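Local coordinates for enone reductase CLA-ER (Lactobacillus plantarum, PDB 4QLY) that reduces the enone double bond of an oxo fatty acid, a key step in gut-bacterial saturation of polyunsaturated fatty acids, using FMN and probably NADH, at the interface of chains A and B. Numbering follows the deposited sequence. Chains: chain A/B, Enone reductase CLA-ER.

Contact 1 and contact 2 are two patches of one two-fold symmetric interface between identical chains. Their C-alpha centres lie about 23 Å apart. Both draw on helix 137-161 of each chain. Contact 1 uses its first half, together with the loop residue A:Phe174 and strand 188-197 of chain A. Contact 2 uses its second half, together with helix 15-20 of both chains. The long helix therefore meets the partner at points spread along its length. Each patch recurs with the chains exchanged. This pairing fits the dimer typical of nitroreductase-family flavoproteins.

Contact 1: the interface of chains A and B. Residues chain A 141, 145, 174, 190-191; chain B 139, 142, 146.
B:Phe142 pushes its ring into chain A between A:Thr145 and A:Phe174. Ring carbon CE1 of B:Phe142 lies 3.4 Å from the hydroxyl oxygen OG1 of A:Thr145. CE1 of B:Phe142 is also 3.6 Å from the methyl CG2 of A:Thr145. The two side chains cross at about a right angle, and both branches of the threonine touch the ring. On the other flank, CE2 of B:Phe142 meets CE2 of A:Phe174 at 3.7 Å. The far end of the ring, CZ of B:Phe142, comes to 3.5 Å from the backbone O of A:Pro190. B:Phe139 adds a second aromatic contact, with CE1 of B:Phe139 lying 4.1 Å from CE1 of A:Phe174.

B:Ile146 lies one helical turn after B:Phe142. Its CD1 methyl covers one face of the B:Phe142 ring, offset toward the rim. CG1 of B:Ile146 packs 3.6 Å from CG2 of A:Thr145. Its CD1 also touches CG1 of A:Val191, on strand 188-197. The aliphatic part of A:Lys141 passes near the ring more loosely.

The torsions explain the fit. B:Phe142 has CG opposite the backbone N (chi1 -175°), which sends the ring out from helix 137-161 toward chain A. In A:Thr145, chi1 of -63° turns OG1 back along its own helix. There OG1 of A:Thr145 gives a 2.7 Å hydrogen bond to the backbone O of A:Lys141, with the donor tilted 35° from the carbonyl plane. That bond probably helps hold the threonine's rotation, with CG2 facing B:Ile146. A glycine at A:Thr145 would probably leave a gap beside the B:Phe142 ring and B:Ile146, with the ring less firmly held.

The site is a mainly apolar patch of the subunit interface, with an aromatic knob seated against helix, loop and strand. It probably helps hold the two subunits of the flavoenzyme together.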
loop_
_atom_site.group_PDB
_atom_site.type_symbol
_atom_site.label_atom_id
_atom_site.label_comp_id
_atom_site.label_asym_id
_atom_site.label_seq_id
_atom_site.Cartn_x
_atom_site.Cartn_y
_atom_site.Cartn_z
ATOM N N LYS A 141 -8.385 9.204 -7.982
ATOM C CA LYS A 141 -8.455 8.989 -6.536
ATOM C C LYS A 141 -7.941 7.597 -6.185
ATOM O O LYS A 141 -7.175 7.418 -5.234
ATOM C CB LYS A 141 -9.890 9.171 -6.037
ATOM C CG LYS A 141 -10.049 8.970 -4.538
ATOM C CD LYS A 141 -11.423 9.425 -4.030
ATOM C CE LYS A 141 -11.887 8.577 -2.839
ATOM N NZ LYS A 141 -12.588 9.368 -1.774
ATOM N N THR A 145 -4.522 6.740 -4.151
ATOM C CA THR A 145 -4.693 5.969 -2.912
ATOM C C THR A 145 -3.718 4.793 -2.832
ATOM O O THR A 145 -3.115 4.548 -1.785
ATOM C CB THR A 145 -6.147 5.478 -2.790
ATOM O OG1 THR A 145 -7.005 6.627 -2.706
ATOM C CG2 THR A 145 -6.335 4.603 -1.553
ATOM N N PHE A 174 -12.978 12.633 7.111
ATOM C CA PHE A 174 -12.543 12.662 5.717
ATOM C C PHE A 174 -12.909 13.936 4.968
ATOM O O PHE A 174 -12.256 14.284 3.988
ATOM C CB PHE A 174 -13.105 11.455 4.968
ATOM C CG PHE A 174 -12.336 10.193 5.215
ATOM C CD1 PHE A 174 -12.642 9.378 6.299
ATOM C CD2 PHE A 174 -11.289 9.832 4.381
ATOM C CE1 PHE A 174 -11.928 8.220 6.541
ATOM C CE2 PHE A 174 -10.562 8.671 4.618
ATOM C CZ PHE A 174 -10.884 7.864 5.702
ATOM N N PRO A 190 -7.455 12.527 1.304
ATOM C CA PRO A 190 -6.878 12.019 2.552
ATOM C C PRO A 190 -6.845 10.487 2.579
ATOM O O PRO A 190 -7.837 9.842 2.239
ATOM C CB PRO A 190 -7.830 12.574 3.613
ATOM C CG PRO A 190 -9.153 12.618 2.911
ATOM C CD PRO A 190 -8.818 13.054 1.508
ATOM N N VAL A 191 -5.720 9.904 2.982
ATOM C CA VAL A 191 -5.614 8.456 2.956
ATOM C C VAL A 191 -5.334 7.876 4.335
ATOM O O VAL A 191 -6.167 7.148 4.869
ATOM C CB VAL A 191 -4.539 7.982 1.968
ATOM C CG1 VAL A 191 -4.384 6.474 2.061
ATOM C CG2 VAL A 191 -4.932 8.376 0.548
ATOM N N PHE B 139 -16.580 3.647 -0.184
ATOM C CA PHE B 139 -15.696 3.579 0.975
ATOM C C PHE B 139 -15.177 2.161 1.229
ATOM O O PHE B 139 -14.009 1.985 1.576
ATOM C CB PHE B 139 -16.385 4.103 2.232
ATOM C CG PHE B 139 -15.513 4.049 3.454
ATOM C CD1 PHE B 139 -14.525 5.004 3.657
ATOM C CD2 PHE B 139 -15.660 3.027 4.393
ATOM C CE1 PHE B 139 -13.705 4.946 4.782
ATOM C CE2 PHE B 139 -14.852 2.962 5.510
ATOM C CZ PHE B 139 -13.873 3.926 5.711
ATOM N N PHE B 142 -12.558 1.721 -1.292
ATOM C CA PHE B 142 -11.436 2.517 -0.782
ATOM C C PHE B 142 -10.607 1.722 0.227
ATOM O O PHE B 142 -9.407 1.498 0.028
ATOM C CB PHE B 142 -11.978 3.812 -0.146
ATOM C CG PHE B 142 -10.919 4.805 0.314
ATOM C CD1 PHE B 142 -10.128 5.484 -0.600
ATOM C CD2 PHE B 142 -10.782 5.115 1.666
ATOM C CE1 PHE B 142 -9.186 6.413 -0.171
ATOM C CE2 PHE B 142 -9.841 6.047 2.103
ATOM C CZ PHE B 142 -9.046 6.697 1.182
ATOM N N ILE B 146 -6.726 -0.018 -0.143
ATOM C CA ILE B 146 -5.613 0.281 0.755
ATOM C C ILE B 146 -5.003 -0.997 1.298
ATOM O O ILE B 146 -3.785 -1.168 1.299
ATOM C CB ILE B 146 -6.049 1.187 1.944
ATOM C CG1 ILE B 146 -6.421 2.587 1.448
ATOM C CG2 ILE B 146 -4.943 1.290 2.963
ATOM C CD1 ILE B 146 -6.975 3.502 2.555
#

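Contact 2: the interface of chains A and B. Residues chain A 15, 18, 154, 157-158, 161; chain B 15, 19, 154, 157.
Helices 15-20 and 137-161 of chain A meet the same two helices of chain B. This helical subunit interface belongs to a nitroreductase-family protein. B:Leu15 and B:Met19, both on helix 15-20 of chain B, reach into chain A.

B:Leu15 spreads its two methyls over different partners. CD1 of B:Leu15 sits 3.6 Å from CG1 of A:Val18. CD2 faces the CB methyl of A:Ala161, more loosely. The two Leu15 side chains cross at about a right angle, with CD1 of A:Leu15 3.8 Å from CD1 of B:Leu15. They differ in chi2, 54° in A:Leu15 and 149° in B:Leu15, so the packing here is not perfectly symmetric.

B:Met19 approaches A:Gln154 from the opposite direction. CG of B:Met19 lies 3.3 Å from OE1, the amide oxygen of A:Gln154. The sulfur SD of B:Met19 is 3.8 Å from CG2 of A:Val158. A bend at chi3, -60°, turns the end methyl CE toward CB of A:Leu157. The amide oxygen also takes part in a water bridge. The oxygen of water 1 lies 2.8 Å from OE1 of A:Gln154 and the same distance from the backbone O of B:Met19. It therefore links the side chain of one subunit to the backbone of the other.

The two Leu157 side chains reach toward each other tip to tip. The CD1 methyls of A:Leu157 and B:Leu157 are 3.7 Å apart. The amide oxygens of the two Gln154 residues flank this pair: OE1 of B:Gln154 lies beside both methyls of A:Leu157, and OE1 of A:Gln154 lies 3.7 Å from CD2 of B:Leu157.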
loop_
_atom_site.group_PDB
_atom_site.type_symbol
_atom_site.label_atom_id
_atom_site.label_comp_id
_atom_site.label_asym_id
_atom_site.label_seq_id
_atom_site.Cartn_x
_atom_site.Cartn_y
_atom_site.Cartn_z
ATOM N N LEU A 15 15.484 -7.525 8.153
ATOM C CA LEU A 15 14.210 -7.423 7.450
ATOM C C LEU A 15 13.105 -8.239 8.124
ATOM O O LEU A 15 12.018 -7.718 8.380
ATOM C CB LEU A 15 14.374 -7.842 5.991
ATOM C CG LEU A 15 13.121 -7.662 5.133
ATOM C CD1 LEU A 15 12.626 -6.238 5.232
ATOM C CD2 LEU A 15 13.412 -8.009 3.691
ATOM N N VAL A 18 12.055 -6.470 11.324
ATOM C CA VAL A 18 11.336 -5.236 11.029
ATOM C C VAL A 18 9.935 -5.498 10.467
ATOM O O VAL A 18 8.954 -4.891 10.916
ATOM C CB VAL A 18 12.112 -4.352 10.032
ATOM C CG1 VAL A 18 11.241 -3.204 9.594
ATOM C CG2 VAL A 18 13.407 -3.831 10.665
ATOM N N GLN A 154 5.765 1.341 3.368
ATOM C CA GLN A 154 7.216 1.399 3.491
ATOM C C GLN A 154 7.624 2.291 4.674
ATOM O O GLN A 154 8.595 1.999 5.370
ATOM C CB GLN A 154 7.856 1.883 2.190
ATOM C CG GLN A 154 7.777 0.829 1.092
ATOM C CD GLN A 154 9.032 0.769 0.241
ATOM O OE1 GLN A 154 9.463 -0.305 -0.157
ATOM N NE2 GLN A 154 9.626 1.925 -0.039
ATOM N N LEU A 157 7.647 0.482 7.919
ATOM C CA LEU A 157 8.827 -0.371 8.006
ATOM C C LEU A 157 10.093 0.455 8.245
ATOM O O LEU A 157 10.953 0.083 9.045
ATOM C CB LEU A 157 8.965 -1.205 6.732
ATOM C CG LEU A 157 7.811 -2.192 6.468
ATOM C CD1 LEU A 157 7.961 -2.894 5.116
ATOM C CD2 LEU A 157 7.687 -3.226 7.572
ATOM N N VAL A 158 10.220 1.563 7.523
ATOM C CA VAL A 158 11.357 2.461 7.707
ATOM C C VAL A 158 11.432 2.970 9.150
ATOM O O VAL A 158 12.516 3.041 9.736
ATOM C CB VAL A 158 11.287 3.650 6.736
ATOM C CG1 VAL A 158 12.235 4.784 7.186
ATOM C CG2 VAL A 158 11.602 3.173 5.302
ATOM N N ALA A 161 13.001 0.442 11.090
ATOM C CA ALA A 161 14.399 0.324 10.664
ATOM C C ALA A 161 15.248 1.403 11.349
ATOM O O ALA A 161 16.461 1.254 11.525
ATOM C CB ALA A 161 14.516 0.441 9.160
ATOM N N LEU B 15 17.572 -5.431 4.856
ATOM C CA LEU B 15 16.419 -4.563 4.602
ATOM C C LEU B 15 16.739 -3.433 3.634
ATOM O O LEU B 15 15.991 -3.192 2.689
ATOM C CB LEU B 15 15.885 -3.973 5.910
ATOM C CG LEU B 15 14.670 -3.032 5.825
ATOM C CD1 LEU B 15 13.843 -3.144 7.075
ATOM C CD2 LEU B 15 15.071 -1.557 5.623
ATOM N N MET B 19 14.821 -3.225 0.213
ATOM C CA MET B 19 13.923 -2.099 -0.035
ATOM C C MET B 19 14.475 -1.016 -0.974
ATOM O O MET B 19 13.778 -0.575 -1.880
ATOM C CB MET B 19 13.524 -1.438 1.285
ATOM C CG MET B 19 12.514 -0.314 1.088
ATOM S SD MET B 19 11.989 0.471 2.620
ATOM C CE MET B 19 11.265 -0.920 3.511
ATOM N N GLN B 154 4.222 -5.276 0.579
ATOM C CA GLN B 154 5.011 -6.228 1.337
ATOM C C GLN B 154 5.365 -7.441 0.464
ATOM O O GLN B 154 6.487 -7.955 0.543
ATOM C CB GLN B 154 4.276 -6.653 2.620
ATOM C CG GLN B 154 4.221 -5.531 3.662
ATOM C CD GLN B 154 4.413 -6.009 5.103
ATOM O OE1 GLN B 154 5.019 -5.316 5.924
ATOM N NE2 GLN B 154 3.871 -7.186 5.420
ATOM N N LEU B 157 8.484 -6.804 -1.523
ATOM C CA LEU B 157 9.694 -6.894 -0.711
ATOM C C LEU B 157 9.984 -8.337 -0.319
ATOM O O LEU B 157 11.128 -8.779 -0.310
ATOM C CB LEU B 157 9.556 -6.029 0.546
ATOM C CG LEU B 157 9.270 -4.538 0.337
ATOM C CD1 LEU B 157 8.918 -3.834 1.674
ATOM C CD2 LEU B 157 10.462 -3.868 -0.329
HETATM O O HOH W 1 11.059 -0.197 -2.513
#